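ORF99 (Acidianus Filamentous Virus 1, PDB 3DF6) is a thermo- and acid-stable viral protein of unknown function that may act as an anti-CRISPR protein. Local coordinates at the interface of chains A and B. Coordinates in Å, arbitrary orientation; residue numbers count along the deposited sequence, not the author numbering. Chains: chain A/B, ORF99.

The interface of chains A and B. Residues chain A 9, 12-13, 16, 21-22; chain B 6, 9, 13, 27, 29.
A:Leu9 and B:Leu9 meet near the two-fold axis of an apolar homodimer interface, where helix 3-18 packs against the same helix of the other chain, flanked by a beta bridge, and joins the two chains of the deposited assembly. Whether the same dimer forms in solution the structure alone does not show. The patch shows how one set of side chains, used twice, can build a symmetric contact: they meet through apolar groups, with N and O atoms of the two sides too far apart to bond. B:Leu9 is the deeply inserted residue, its two methyls splitting between partners. With CG anti to the backbone N (chi1 178°), it sends CD1 against the aliphatic stem of A:Lys12, where CD1 lies a tight 3.4 Å from CG of the lysine. The other methyl, CD2, meets A:Leu16 tip to tip, 3.7 Å from CD1 of that leucine, and also touches A:Val13. Near the axis, the CG2 methyls of A:Val13 and B:Val13 approach to 4.2 Å, their side chains crossing at about a right angle.

Farther along, A:Arg21 lies over one face of the B:Phe6 ring, its CB 3.7 Å from CE1. The phenylalanine CG too is anti to the backbone N (chi1 177°), and ring atom CD1 packs 3.7 Å from CD2 of A:Leu16. A:Arg21 runs antiparallel past the phenylalanine, its guanidinium only 6° from the ring plane but displaced toward the rim, so that CB of B:Phe6 sits over the guanidinium centre. The antiparallel bridge pairs A:Ile22 with B:Leu29, and the isoleucine tip reaches the engineered selenomethionine B:Met27, CD1 lying 4.1 Å from its SE. On the flank of the bridge, CG1 of A:Ile22 rests 4.0 Å from CD2 of B:Leu29.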
loop_
_atom_site.group_PDB
_atom_site.type_symbol
_atom_site.label_atom_id
_atom_site.label_comp_id
_atom_site.label_asym_id
_atom_site.label_seq_id
_atom_site.Cartn_x
_atom_site.Cartn_y
_atom_site.Cartn_z
ATOM N N LEU A 9 -7.309 6.047 -6.194
ATOM C CA LEU A 9 -6.609 5.687 -4.955
ATOM C C LEU A 9 -5.136 5.237 -5.167
ATOM O O LEU A 9 -4.258 5.606 -4.397
ATOM C CB LEU A 9 -7.421 4.673 -4.145
ATOM C CG LEU A 9 -6.726 4.209 -2.864
ATOM C CD1 LEU A 9 -7.734 4.078 -1.782
ATOM C CD2 LEU A 9 -5.957 2.888 -3.105
ATOM N N LYS A 12 -3.143 8.320 -5.670
ATOM C CA LYS A 12 -2.998 8.998 -4.375
ATOM C C LYS A 12 -2.045 8.298 -3.390
ATOM O O LYS A 12 -1.365 8.971 -2.598
ATOM C CB LYS A 12 -4.370 9.200 -3.713
ATOM C CG LYS A 12 -4.334 9.969 -2.397
ATOM C CD LYS A 12 -3.784 11.400 -2.580
ATOM C CE LYS A 12 -3.803 12.169 -1.263
ATOM N NZ LYS A 12 -3.276 13.567 -1.389
ATOM N N VAL A 13 -2.014 6.964 -3.420
ATOM C CA VAL A 13 -1.028 6.200 -2.607
ATOM C C VAL A 13 0.406 6.609 -2.993
ATOM O O VAL A 13 1.237 6.911 -2.121
ATOM C CB VAL A 13 -1.207 4.656 -2.732
ATOM C CG1 VAL A 13 0.050 3.914 -2.212
ATOM C CG2 VAL A 13 -2.474 4.191 -1.982
ATOM N N LEU A 16 1.081 10.119 -1.712
ATOM C CA LEU A 16 1.368 10.099 -0.274
ATOM C C LEU A 16 2.740 9.525 0.029
ATOM O O LEU A 16 3.410 9.966 0.963
ATOM C CB LEU A 16 0.315 9.285 0.475
ATOM C CG LEU A 16 -1.046 9.968 0.577
ATOM C CD1 LEU A 16 -2.094 8.941 0.956
ATOM C CD2 LEU A 16 -1.037 11.174 1.525
ATOM N N ARG A 21 4.376 10.614 3.670
ATOM C CA ARG A 21 3.388 10.209 4.669
ATOM C C ARG A 21 3.342 8.688 4.697
ATOM O O ARG A 21 3.325 8.069 5.766
ATOM C CB ARG A 21 2.035 10.848 4.382
ATOM C CG ARG A 21 2.104 12.369 4.378
ATOM C CD ARG A 21 0.722 12.980 4.528
ATOM N NE ARG A 21 0.283 12.963 5.920
ATOM C CZ ARG A 21 -0.785 13.604 6.380
ATOM N NH1 ARG A 21 -1.539 14.317 5.561
ATOM N NH2 ARG A 21 -1.099 13.526 7.661
ATOM N N ILE A 22 3.390 8.089 3.495
ATOM C CA ILE A 22 3.623 6.654 3.393
ATOM C C ILE A 22 5.136 6.606 3.204
ATOM O O ILE A 22 5.668 7.136 2.222
ATOM C CB ILE A 22 2.829 5.992 2.220
ATOM C CG1 ILE A 22 1.313 6.111 2.474
ATOM C CG2 ILE A 22 3.260 4.510 2.012
ATOM C CD1 ILE A 22 0.426 5.692 1.294
ATOM N N PHE B 6 -6.095 11.282 4.937
ATOM C CA PHE B 6 -5.057 10.256 4.979
ATOM C C PHE B 6 -5.557 8.991 5.688
ATOM O O PHE B 6 -5.409 7.882 5.157
ATOM C CB PHE B 6 -3.768 10.834 5.613
ATOM C CG PHE B 6 -2.653 9.830 5.769
ATOM C CD1 PHE B 6 -1.843 9.488 4.688
ATOM C CD2 PHE B 6 -2.409 9.219 7.004
ATOM C CE1 PHE B 6 -0.809 8.562 4.832
ATOM C CE2 PHE B 6 -1.356 8.300 7.155
ATOM C CZ PHE B 6 -0.579 7.959 6.064
ATOM N N LEU B 9 -8.104 7.227 3.586
ATOM C CA LEU B 9 -7.429 6.438 2.546
ATOM C C LEU B 9 -6.864 5.115 3.082
ATOM O O LEU B 9 -7.019 4.065 2.445
ATOM C CB LEU B 9 -6.347 7.250 1.811
ATOM C CG LEU B 9 -5.550 6.490 0.733
ATOM C CD1 LEU B 9 -5.283 7.357 -0.483
ATOM C CD2 LEU B 9 -4.214 5.895 1.276
ATOM N N VAL B 13 -7.727 1.462 1.682
ATOM C CA VAL B 13 -6.700 0.487 1.279
ATOM C C VAL B 13 -7.063 -0.877 1.858
ATOM O O VAL B 13 -7.071 -1.882 1.133
ATOM C CB VAL B 13 -5.251 0.935 1.688
ATOM C CG1 VAL B 13 -4.213 -0.226 1.574
ATOM C CG2 VAL B 13 -4.788 2.142 0.841
HETATM N N MSE B 27 2.656 -1.307 4.091
HETATM C CA MSE B 27 2.937 0.124 4.129
HETATM C C MSE B 27 3.621 0.413 5.454
HETATM O O MSE B 27 3.192 -0.092 6.497
HETATM C CB MSE B 27 1.658 0.948 4.080
HETATM C CG MSE B 27 0.887 0.926 2.796
HETATM SE SE MSE B 27 -0.624 2.132 3.057
HETATM C CE MSE B 27 -1.631 1.198 4.424
ATOM N N LEU B 29 4.537 3.445 8.039
ATOM C CA LEU B 29 3.789 4.635 8.403
ATOM C C LEU B 29 4.012 5.069 9.845
ATOM O O LEU B 29 4.324 4.253 10.713
ATOM C CB LEU B 29 2.286 4.284 8.536
ATOM C CG LEU B 29 1.590 3.644 7.330
ATOM C CD1 LEU B 29 0.346 2.891 7.754
ATOM C CD2 LEU B 29 1.291 4.750 6.272
#